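Local coordinates for conserved hypothetical secreted protein (Helicobacter pylori, PDB 4RNZ) that acts as a cell shape-determining metallopeptidase of the M23B family and probably cleaves peptide links in peptidoglycan with a zinc ion, at residues L9-F14 / I68-K73; K89-L94 / R143-G148; H173-Y178 / S322-K327; V252-L257 / R261-H266. All coordinates share one frame; numbering follows the deposited sequence.

Interaction 1 (L9-F14 / I68-K73)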
# COMPACT_ATOMS: atom_id res chain seq x y z
N LEU A 9 14.65 -9.28 -10.56
CA LEU A 9 15.95 -8.93 -9.99
C LEU A 9 15.90 -8.35 -8.57
O LEU A 9 14.91 -7.78 -8.15
CB LEU A 9 16.65 -7.96 -10.92
CG LEU A 9 16.98 -8.51 -12.31
CD1 LEU A 9 17.73 -7.46 -13.12
CD2 LEU A 9 17.76 -9.82 -12.23
N THR A 10 16.97 -8.56 -7.81
CA THR A 10 17.22 -7.79 -6.60
C THR A 10 18.05 -6.55 -7.00
O THR A 10 18.49 -6.44 -8.13
CB THR A 10 18.05 -8.59 -5.60
OG1 THR A 10 19.22 -9.10 -6.27
CG2 THR A 10 17.23 -9.74 -5.03
N LEU A 11 18.26 -5.62 -6.07
CA LEU A 11 19.13 -4.49 -6.36
C LEU A 11 20.50 -5.05 -6.77
O LEU A 11 21.06 -4.70 -7.79
CB LEU A 11 19.22 -3.56 -5.15
CG LEU A 11 20.24 -2.44 -5.25
CD1 LEU A 11 19.99 -1.56 -6.48
CD2 LEU A 11 20.26 -1.61 -3.97
N LEU A 12 21.00 -6.00 -6.00
CA LEU A 12 22.33 -6.56 -6.25
C LEU A 12 22.40 -7.23 -7.63
O LEU A 12 23.35 -7.01 -8.41
CB LEU A 12 22.64 -7.54 -5.12
CG LEU A 12 24.03 -7.98 -4.76
CD1 LEU A 12 25.01 -6.82 -4.66
CD2 LEU A 12 23.91 -8.74 -3.44
N GLY A 13 21.39 -8.01 -7.95
CA GLY A 13 21.29 -8.61 -9.26
C GLY A 13 21.25 -7.55 -10.34
O GLY A 13 21.84 -7.74 -11.38
N PHE A 14 20.57 -6.42 -10.09
CA PHE A 14 20.54 -5.35 -11.08
C PHE A 14 21.94 -4.73 -11.26
O PHE A 14 22.36 -4.41 -12.37
CB PHE A 14 19.49 -4.30 -10.67
CG PHE A 14 19.36 -3.16 -11.63
CD1 PHE A 14 18.56 -3.27 -12.76
CD2 PHE A 14 20.01 -1.96 -11.39
CE1 PHE A 14 18.45 -2.21 -13.64
CE2 PHE A 14 19.89 -0.90 -12.26
CZ PHE A 14 19.12 -1.01 -13.39
N ILE A 68 15.13 4.74 -5.44
CA ILE A 68 16.56 4.64 -5.52
C ILE A 68 17.00 5.40 -6.76
O ILE A 68 16.48 5.14 -7.84
CB ILE A 68 16.99 3.18 -5.70
CG1 ILE A 68 16.77 2.42 -4.39
CG2 ILE A 68 18.45 3.07 -6.15
CD1 ILE A 68 16.89 0.92 -4.56
N HIS A 69 17.96 6.30 -6.59
CA HIS A 69 18.62 6.94 -7.72
C HIS A 69 20.07 6.46 -7.81
O HIS A 69 20.88 6.74 -6.91
CB HIS A 69 18.60 8.46 -7.53
CG HIS A 69 19.20 9.23 -8.67
ND1 HIS A 69 19.74 10.50 -8.51
CD2 HIS A 69 19.35 8.92 -9.98
CE1 HIS A 69 20.21 10.92 -9.67
NE2 HIS A 69 19.97 9.99 -10.58
N ILE A 70 20.38 5.73 -8.88
CA ILE A 70 21.75 5.30 -9.17
C ILE A 70 22.26 6.16 -10.30
O ILE A 70 21.58 6.32 -11.32
CB ILE A 70 21.82 3.83 -9.63
CG1 ILE A 70 21.51 2.91 -8.44
CG2 ILE A 70 23.18 3.50 -10.22
CD1 ILE A 70 21.07 1.53 -8.84
N TYR A 71 23.45 6.72 -10.12
CA TYR A 71 24.02 7.55 -11.19
C TYR A 71 25.53 7.46 -11.18
O TYR A 71 26.15 7.29 -10.13
CB TYR A 71 23.58 9.01 -11.09
CG TYR A 71 23.86 9.62 -9.75
CD1 TYR A 71 22.99 9.42 -8.69
CD2 TYR A 71 25.01 10.40 -9.53
CE1 TYR A 71 23.24 9.97 -7.46
CE2 TYR A 71 25.25 10.95 -8.29
CZ TYR A 71 24.36 10.73 -7.26
OH TYR A 71 24.57 11.24 -6.01
N LYS A 72 26.09 7.52 -12.39
CA LYS A 72 27.53 7.54 -12.58
C LYS A 72 28.00 8.99 -12.56
O LYS A 72 27.48 9.80 -13.32
CB LYS A 72 27.89 6.89 -13.90
CG LYS A 72 29.39 6.69 -14.06
CD LYS A 72 29.74 5.89 -15.29
CE LYS A 72 31.25 5.68 -15.32
NZ LYS A 72 31.60 4.62 -16.30
N LYS A 73 28.93 9.34 -11.67
CA LYS A 73 29.55 10.67 -11.69
C LYS A 73 31.07 10.52 -11.76
O LYS A 73 31.69 9.87 -10.89
CB LYS A 73 29.12 11.51 -10.48
CG LYS A 73 29.95 12.76 -10.24
CD LYS A 73 29.15 13.94 -9.68
CE LYS A 73 28.39 13.61 -8.40
NZ LYS A 73 29.28 13.23 -7.26

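Interaction 2 (K89-L94 / R143-G148). With PO4 (phosphate ion), chain G.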
# COMPACT_ATOMS: atom_id res chain seq x y z
N LYS A 89 -4.26 13.07 -9.68
CA LYS A 89 -5.57 13.40 -10.26
C LYS A 89 -6.70 12.79 -9.42
O LYS A 89 -6.60 11.64 -9.01
CB LYS A 89 -5.72 12.83 -11.65
CG LYS A 89 -4.67 13.24 -12.65
CD LYS A 89 -5.04 12.68 -14.01
CE LYS A 89 -3.93 12.87 -15.03
NZ LYS A 89 -4.46 12.52 -16.38
N GLU A 90 -7.77 13.55 -9.22
CA GLU A 90 -8.94 13.08 -8.50
C GLU A 90 -10.09 12.89 -9.47
O GLU A 90 -10.31 13.72 -10.36
CB GLU A 90 -9.31 14.09 -7.43
CG GLU A 90 -10.43 13.67 -6.48
CD GLU A 90 -10.79 14.77 -5.53
OE1 GLU A 90 -11.00 15.91 -6.01
OE2 GLU A 90 -10.86 14.52 -4.32
N LYS A 91 -10.82 11.78 -9.29
CA LYS A 91 -12.01 11.47 -10.09
C LYS A 91 -13.15 11.05 -9.18
O LYS A 91 -12.93 10.57 -8.06
CB LYS A 91 -11.76 10.34 -11.07
CG LYS A 91 -10.75 10.69 -12.15
CD LYS A 91 -10.86 9.80 -13.38
CE LYS A 91 -10.25 10.48 -14.59
NZ LYS A 91 -8.84 10.87 -14.31
N THR A 92 -14.36 11.18 -9.72
CA THR A 92 -15.55 10.63 -9.08
C THR A 92 -16.26 9.65 -9.98
O THR A 92 -16.78 10.02 -11.05
CB THR A 92 -16.52 11.75 -8.69
OG1 THR A 92 -15.84 12.66 -7.82
CG2 THR A 92 -17.74 11.18 -7.96
N LEU A 93 -16.30 8.40 -9.55
CA LEU A 93 -17.09 7.39 -10.20
C LEU A 93 -18.50 7.39 -9.59
O LEU A 93 -18.66 7.24 -8.37
CB LEU A 93 -16.48 6.01 -9.99
CG LEU A 93 -17.28 4.81 -10.49
CD1 LEU A 93 -17.51 4.87 -12.00
CD2 LEU A 93 -16.52 3.55 -10.13
N LEU A 94 -19.50 7.56 -10.44
CA LEU A 94 -20.91 7.34 -10.07
C LEU A 94 -21.46 6.17 -10.87
O LEU A 94 -21.34 6.10 -12.10
CB LEU A 94 -21.73 8.58 -10.35
CG LEU A 94 -21.24 9.89 -9.75
CD1 LEU A 94 -22.12 11.02 -10.28
CD2 LEU A 94 -21.26 9.86 -8.23
N ARG A 143 -5.28 9.14 -8.06
CA ARG A 143 -4.26 8.29 -8.66
C ARG A 143 -3.03 9.17 -8.83
O ARG A 143 -3.18 10.41 -9.02
CB ARG A 143 -4.80 7.82 -10.00
CG ARG A 143 -4.51 6.41 -10.40
CD ARG A 143 -4.94 6.17 -11.86
NE ARG A 143 -6.35 5.81 -12.11
CZ ARG A 143 -6.95 4.68 -11.71
NH1 ARG A 143 -6.28 3.82 -10.97
NH2 ARG A 143 -8.23 4.42 -12.04
N ASP A 144 -1.83 8.59 -8.70
CA ASP A 144 -0.59 9.38 -8.81
C ASP A 144 0.06 9.10 -10.17
O ASP A 144 0.03 7.97 -10.65
CB ASP A 144 0.37 9.09 -7.67
CG ASP A 144 -0.11 9.58 -6.33
OD1 ASP A 144 -0.98 10.46 -6.25
OD2 ASP A 144 0.42 9.10 -5.33
N TYR A 145 0.63 10.14 -10.78
CA TYR A 145 1.16 10.06 -12.14
C TYR A 145 2.59 10.59 -12.22
O TYR A 145 2.91 11.59 -11.58
CB TYR A 145 0.31 10.91 -13.08
CG TYR A 145 -1.08 10.39 -13.28
CD1 TYR A 145 -2.08 10.63 -12.33
CD2 TYR A 145 -1.41 9.66 -14.40
CE1 TYR A 145 -3.37 10.14 -12.52
CE2 TYR A 145 -2.70 9.17 -14.59
CZ TYR A 145 -3.67 9.41 -13.65
OH TYR A 145 -4.96 8.91 -13.85
N ARG A 146 3.41 9.92 -13.02
CA ARG A 146 4.77 10.37 -13.34
C ARG A 146 4.87 10.48 -14.83
O ARG A 146 4.62 9.50 -15.55
CB ARG A 146 5.80 9.35 -12.89
CG ARG A 146 6.03 9.37 -11.43
CD ARG A 146 7.03 8.28 -11.10
NE ARG A 146 8.40 8.72 -11.35
CZ ARG A 146 9.46 8.09 -10.87
NH1 ARG A 146 9.27 7.02 -10.11
NH2 ARG A 146 10.68 8.56 -11.11
N VAL A 147 5.27 11.65 -15.27
CA VAL A 147 5.20 12.08 -16.68
C VAL A 147 4.02 11.47 -17.42
O VAL A 147 4.16 10.74 -18.39
CB VAL A 147 6.55 11.92 -17.41
CG1 VAL A 147 6.95 10.45 -17.53
CG2 VAL A 147 6.51 12.62 -18.77
N GLY A 148 2.84 11.76 -16.89
CA GLY A 148 1.59 11.41 -17.53
C GLY A 148 1.11 10.01 -17.24
O GLY A 148 -0.00 9.69 -17.62
P PO4 G . -5.98 9.21 -17.06
O1 PO4 G . -5.70 8.20 -15.96
O2 PO4 G . -6.49 8.44 -18.26
O3 PO4 G . -4.74 9.98 -17.45
O4 PO4 G . -7.01 10.25 -16.68

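Interaction 3 (H173-Y178 / S322-K327)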
# COMPACT_ATOMS: atom_id res chain seq x y z
N HIS A 173 -8.52 8.73 5.67
CA HIS A 173 -7.89 9.75 6.48
C HIS A 173 -6.41 9.74 6.11
O HIS A 173 -5.90 8.75 5.57
CB HIS A 173 -8.08 9.43 7.96
CG HIS A 173 -7.71 10.55 8.88
ND1 HIS A 173 -6.54 10.56 9.61
CD2 HIS A 173 -8.35 11.70 9.18
CE1 HIS A 173 -6.47 11.66 10.32
NE2 HIS A 173 -7.56 12.37 10.09
N SER A 174 -5.72 10.83 6.41
CA SER A 174 -4.28 10.92 6.14
C SER A 174 -3.45 9.83 6.85
O SER A 174 -2.39 9.43 6.36
CB SER A 174 -3.77 12.30 6.54
OG SER A 174 -4.16 12.56 7.87
N ASN A 175 -3.95 9.33 7.99
CA ASN A 175 -3.32 8.19 8.69
C ASN A 175 -3.39 6.83 7.97
O ASN A 175 -2.83 5.86 8.47
CB ASN A 175 -3.85 8.06 10.14
CG ASN A 175 -5.29 7.54 10.20
OD1 ASN A 175 -5.79 6.91 9.26
ND2 ASN A 175 -5.95 7.79 11.32
N GLY A 176 -4.10 6.75 6.85
CA GLY A 176 -4.16 5.52 6.04
C GLY A 176 -5.31 4.56 6.34
O GLY A 176 -5.54 3.61 5.59
N HIS A 177 -6.04 4.80 7.42
CA HIS A 177 -7.21 4.00 7.80
C HIS A 177 -8.51 4.60 7.25
O HIS A 177 -8.54 5.76 6.88
CB HIS A 177 -7.28 3.90 9.32
CG HIS A 177 -6.07 3.24 9.92
ND1 HIS A 177 -6.16 2.08 10.66
CD2 HIS A 177 -4.75 3.55 9.87
CE1 HIS A 177 -4.95 1.72 11.06
NE2 HIS A 177 -4.08 2.59 10.59
N TYR A 178 -9.57 3.77 7.19
CA TYR A 178 -10.90 4.17 6.70
C TYR A 178 -11.82 4.42 7.88
O TYR A 178 -11.75 3.71 8.89
CB TYR A 178 -11.53 3.06 5.88
CG TYR A 178 -10.89 2.71 4.54
CD1 TYR A 178 -10.59 3.69 3.57
CD2 TYR A 178 -10.66 1.36 4.21
CE1 TYR A 178 -10.04 3.33 2.34
CE2 TYR A 178 -10.12 0.98 3.00
CZ TYR A 178 -9.80 1.96 2.05
OH TYR A 178 -9.28 1.54 0.84
N SER A 322 -10.54 1.89 16.15
CA SER A 322 -10.15 3.23 16.39
C SER A 322 -11.29 4.20 16.11
O SER A 322 -12.27 3.87 15.48
CB SER A 322 -8.91 3.51 15.57
OG SER A 322 -8.42 4.82 15.66
N LYS A 323 -11.14 5.40 16.63
CA LYS A 323 -12.00 6.52 16.34
C LYS A 323 -11.10 7.70 16.28
O LYS A 323 -10.06 7.68 16.89
CB LYS A 323 -12.99 6.81 17.45
CG LYS A 323 -13.94 5.72 17.82
CD LYS A 323 -14.77 6.20 18.98
CE LYS A 323 -15.78 5.18 19.42
NZ LYS A 323 -16.99 5.75 20.06
N LEU A 324 -11.51 8.73 15.55
CA LEU A 324 -10.78 9.97 15.52
C LEU A 324 -11.17 10.80 16.72
O LEU A 324 -12.27 10.71 17.18
CB LEU A 324 -11.06 10.75 14.25
CG LEU A 324 -10.68 10.16 12.91
CD1 LEU A 324 -10.95 11.12 11.79
CD2 LEU A 324 -9.24 9.76 12.92
N HIS A 325 -10.25 11.64 17.18
CA HIS A 325 -10.47 12.52 18.32
C HIS A 325 -9.95 13.93 18.11
O HIS A 325 -9.22 14.20 17.15
CB HIS A 325 -9.77 11.92 19.54
CG HIS A 325 -10.27 10.56 19.88
ND1 HIS A 325 -11.52 10.36 20.42
CD2 HIS A 325 -9.72 9.33 19.74
CE1 HIS A 325 -11.72 9.06 20.61
NE2 HIS A 325 -10.64 8.42 20.20
N GLY A 326 -10.32 14.80 19.03
CA GLY A 326 -9.80 16.16 19.08
C GLY A 326 -10.10 16.94 17.82
O GLY A 326 -11.17 16.80 17.22
N LYS A 327 -9.12 17.73 17.40
CA LYS A 327 -9.27 18.53 16.20
C LYS A 327 -9.29 17.66 14.93
O LYS A 327 -9.92 18.03 13.96
CB LYS A 327 -8.17 19.59 16.12
CG LYS A 327 -8.64 20.89 15.50
CD LYS A 327 -7.47 21.76 15.06
CE LYS A 327 -7.93 22.93 14.20
NZ LYS A 327 -6.91 23.28 13.18

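Interaction 4 (V252-L257 / R261-H266)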
# COMPACT_ATOMS: atom_id res chain seq x y z
N VAL A 252 12.84 -14.19 5.15
CA VAL A 252 11.63 -13.41 5.28
C VAL A 252 10.40 -14.22 4.85
O VAL A 252 10.44 -15.06 3.95
CB VAL A 252 11.78 -12.08 4.52
CG1 VAL A 252 12.20 -12.32 3.08
CG2 VAL A 252 10.49 -11.27 4.56
N VAL A 253 9.30 -13.98 5.55
CA VAL A 253 8.00 -14.52 5.19
C VAL A 253 7.10 -13.34 4.93
O VAL A 253 7.13 -12.35 5.68
CB VAL A 253 7.39 -15.32 6.37
CG1 VAL A 253 5.93 -15.70 6.09
CG2 VAL A 253 8.23 -16.56 6.66
N GLU A 254 6.28 -13.46 3.89
CA GLU A 254 5.30 -12.46 3.52
C GLU A 254 3.97 -13.16 3.50
O GLU A 254 3.85 -14.25 2.95
CB GLU A 254 5.64 -11.85 2.15
CG GLU A 254 7.05 -11.27 2.10
CD GLU A 254 7.31 -10.42 0.86
OE1 GLU A 254 6.41 -10.33 0.01
OE2 GLU A 254 8.42 -9.84 0.76
N ILE A 255 3.00 -12.54 4.14
CA ILE A 255 1.65 -13.06 4.27
C ILE A 255 0.68 -12.02 3.76
O ILE A 255 0.84 -10.83 4.04
CB ILE A 255 1.35 -13.41 5.74
CG1 ILE A 255 2.13 -14.67 6.14
CG2 ILE A 255 -0.15 -13.61 5.97
CD1 ILE A 255 2.41 -14.78 7.64
N HIS A 256 -0.35 -12.47 3.04
CA HIS A 256 -1.38 -11.59 2.49
C HIS A 256 -2.74 -11.85 3.10
O HIS A 256 -3.13 -13.01 3.31
CB HIS A 256 -1.52 -11.80 0.99
CG HIS A 256 -0.29 -11.49 0.22
ND1 HIS A 256 0.83 -12.29 0.25
CD2 HIS A 256 0.00 -10.47 -0.62
CE1 HIS A 256 1.77 -11.77 -0.52
NE2 HIS A 256 1.29 -10.68 -1.07
N LEU A 257 -3.46 -10.76 3.36
CA LEU A 257 -4.81 -10.82 3.88
C LEU A 257 -5.53 -9.60 3.37
O LEU A 257 -5.17 -8.46 3.72
CB LEU A 257 -4.81 -10.84 5.43
CG LEU A 257 -6.20 -10.92 6.06
CD1 LEU A 257 -6.86 -12.27 5.79
CD2 LEU A 257 -6.14 -10.65 7.56
N ARG A 261 -0.32 -6.74 2.95
CA ARG A 261 0.83 -7.60 2.89
C ARG A 261 1.68 -7.36 4.15
O ARG A 261 2.05 -6.22 4.45
CB ARG A 261 1.60 -7.26 1.63
CG ARG A 261 2.86 -8.04 1.34
CD ARG A 261 3.47 -7.50 0.03
NE ARG A 261 4.88 -7.51 0.22
CZ ARG A 261 5.70 -6.47 0.25
NH1 ARG A 261 5.34 -5.22 -0.04
NH2 ARG A 261 6.94 -6.74 0.57
N LEU A 262 1.99 -8.45 4.85
CA LEU A 262 2.68 -8.40 6.14
C LEU A 262 4.03 -9.09 5.98
O LEU A 262 4.10 -10.22 5.52
CB LEU A 262 1.84 -9.05 7.24
CG LEU A 262 0.49 -8.37 7.56
CD1 LEU A 262 -0.64 -8.94 6.72
CD2 LEU A 262 0.11 -8.50 9.02
N VAL A 263 5.09 -8.39 6.38
CA VAL A 263 6.47 -8.84 6.14
C VAL A 263 7.18 -9.09 7.46
O VAL A 263 7.16 -8.25 8.33
CB VAL A 263 7.22 -7.74 5.36
CG1 VAL A 263 8.73 -8.00 5.31
CG2 VAL A 263 6.64 -7.62 3.97
N TYR A 264 7.83 -10.24 7.59
CA TYR A 264 8.53 -10.64 8.80
C TYR A 264 9.94 -11.04 8.43
O TYR A 264 10.13 -12.13 7.90
CB TYR A 264 7.85 -11.87 9.39
CG TYR A 264 6.40 -11.66 9.71
CD1 TYR A 264 5.43 -11.78 8.73
CD2 TYR A 264 6.00 -11.36 11.00
CE1 TYR A 264 4.08 -11.58 9.03
CE2 TYR A 264 4.66 -11.17 11.31
CZ TYR A 264 3.71 -11.30 10.32
OH TYR A 264 2.39 -11.09 10.64
N ALA A 265 10.92 -10.18 8.70
CA ALA A 265 12.26 -10.35 8.15
C ALA A 265 13.35 -10.50 9.22
O ALA A 265 13.17 -10.13 10.38
CB ALA A 265 12.61 -9.18 7.23
N HIS A 266 14.48 -11.00 8.73
CA HIS A 266 15.68 -11.31 9.48
C HIS A 266 15.55 -12.59 10.30
O HIS A 266 16.15 -12.71 11.35
CB HIS A 266 16.11 -10.14 10.38
CG HIS A 266 16.34 -8.87 9.62
ND1 HIS A 266 17.34 -8.72 8.69
CD2 HIS A 266 15.68 -7.69 9.64
CE1 HIS A 266 17.30 -7.51 8.18
NE2 HIS A 266 16.29 -6.86 8.73

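Interaction 1 (L9-F14 / I68-K73)
Leu11 and Ile70 meet through their branch ends because of how each leaves its backbone: Leu11 sends CG away from its own N (chi1 172°), while Ile70 sets CG1 opposite its carbonyl carbon (chi1 -70°) and extends it nearly straight to CD1 (chi2 159°). The two side chains slide past each other in opposite directions, and Leu11 CD1 comes to rest 4.0 Å from Ile70 CD1. The other branch of the leucine serves the neighbour two residues back on the same face of the strand, with Leu11 CD2 lying 4.3 Å from Ile68 CD1. One turn of helix adds a third touch. Phe14 offers the CE2 side of its ring to the same isoleucine methyl, an oblique approach with Phe14 CE2 4.4 Å from Ile70 CD1. Ile70 CD1 is thus met by both a leucine methyl and an aromatic ring.

The helix that presents these groups begins at Leu11, with Thr10 as its N-cap. Thr10 OG1 accepts from Gly13 N at 3.0 Å, and Thr10 O takes Phe14 N at 2.9 Å, closing the first turn. Helix 11-17 lies against one side of the five-stranded antiparallel sheet of the N-terminal region. Ile39 covers both Leu11 and Ile68, Tyr25 also touches Leu11, and the Phe14 ring meets Trp6. Across the two segments the contact is wholly apolar and made by terminal methyls and one aromatic ring, all buried, which implies that helix and strand are joined by hydrophobic burial, with no polar link fixing their register.

Interaction 2 (K89-L94 / R143-G148)
Strands 87-96 and 136-146 run antiparallel in the curled sheet that includes much of the second domain, and Lys89 faces Arg143 there as a hydrogen-bonded pair. Lys89 N donates to Arg143 O at 2.9 Å, and Arg143 N returns a bond to Lys89 O at 3.0 Å. The ladder goes on through Lys91 and Tyr141, and on the face of Lys89 side chains add to the contact.

Lys89 lays its extended chain across Tyr145, the two side chains crossing at about a right angle. Its CE rides over the middle of the ring, 3.7 Å from the centroid of Tyr145, a CH-pi contact, while Lys89 CG lies 3.4 Å from Tyr145 CE1. The ammonium follows: Lys89 NZ is 4.4 Å from the Tyr145 centroid and only 22° off the ring normal, a cation-pi geometry.

That ammonium also holds a phosphate ion, probably from the crystallisation liquor, through Lys89 NZ to phosphate O3 at 2.8 Å and a weak bond to O4. Lys91, whose chain bends at its last torsion (chi4 55°), brings its NZ to 3.1 Å from phosphate O4. Tyr145 OH points at phosphate O1 at the edge of the ring, but the modelled separation is so short that this contact is doubtful. Arg143 extends on the same face as Lys89, yet its guanidinium is committed to a salt bridge with Asp111. The arrangement is that of an antiparallel hydrogen-bonded pair in a curled beta sheet, on whose Lys89 and Lys91 face two ammonium groups hold a phosphate in the crystal.

Interaction 3 (H173-Y178 / S322-K327)
Leu324 sits over one face of the His173 imidazole. Its CD2 is centred above the ring, 4.1 Å from the centroid of His173 and 5° off the normal, a CH-pi contact, while Leu324 CD1 approaches the rim at 3.7 Å from His173 CD2. The same CD2 methyl of Leu324 also reaches the amide of Asn175, lying 4.2 Å from its ND2.

The imidazole is also held through ND1, on the edge nearer its own loop. With CG swung away from the backbone N (chi1 -169°), His173 curls ND1 back over that loop, where it accepts from Asn175 N at 3.3 Å; the bond is straight (171°), though the donor lies well out of the ring plane. An acceptor role would leave ND1 without a proton. Residues 173-176, between strands 166-172 and 178-179, form a type I beta turn, closed by Gly176 N to His173 O at 3.0 Å, and an Asx turn overlaps it: Asn175 OD1 takes His177 N at 2.8 Å. With OD1 held in this way, ND2 of the same amide is left facing the leucine and is bonded to Tyr179 OH.

Farther out, Leu324 pairs through its backbone with Ala183 and packs against Tyr179 and against Phe332 of helix 326-348. His173 also touches Gln328 of that helix.

Interaction 4 (V252-L257 / R261-H266)
Ile255 O is approached by two donors of the partner strand: Leu262 N at 2.8 Å in a strong hydrogen bond, and Arg261 CA in a longer C-H contact. Ile255 N answers with a 2.9 Å bond to Leu262 O. At the next hydrogen-bonded pair, Tyr264 N reaches Val253 O at 2.9 Å, and Val253 N returns to Tyr264 O, giving the regular ladder of an antiparallel beta hairpin in the M23 catalytic sheet.

Toward the hairpin's turn, on the face with Glu254 and Arg261, the arginine starts out straight (chi1 180°) and bends at chi3 to bring Arg261 NE 3.2 Å from Glu254 OE1. NE comes from above the carboxylate plane, and the two flat groups are turned 49° apart. The second link of the salt bridge, NH2 to OE2, is weak; each of these atoms has another ionic partner, Glu38 for the arginine and Lys246 for the glutamate. Arg261 CG also lies over the His256 ring, 4.3 Å from its centroid.

The face with Val253, Ile255, Leu262 and Tyr264 is largely apolar, with Ile255 CD1 3.9 Å from Tyr264 CE1, while Tyr264 OH bonds to Ala235 N. At the far end of the strand, Ala265 packs on the zinc ligand His301, and His266 bonds to Glu34, also a ligand. Charges linked in series from Lys246 through Glu254 and Arg261 to Glu38 would largely offset one another, consistent with an electrostatic link through Glu38 between the M23 sheet and the N-terminal region.

Overall arrangement
Interactions 1 and 4 are buried, but differ in kind: the first packs a helix on a sheet through apolar side chains alone, whereas the hairpin of interaction 4 combines a backbone ladder with a salt bridge on one face. Interaction 2 also joins antiparallel strands, yet lies at the surface, where lysines face a bound phosphate, probably from the crystallisation liquor. Interaction 3, partly buried, has neither a ladder nor ions across it: a turn packs on the segment before helix 326-348, with a methyl over an imidazole, its centre about 23 Å from that of interaction 2. Interaction 4 lies closest to the zinc, whose ligand Glu34 belongs to the N-terminal region that also contains interaction 1.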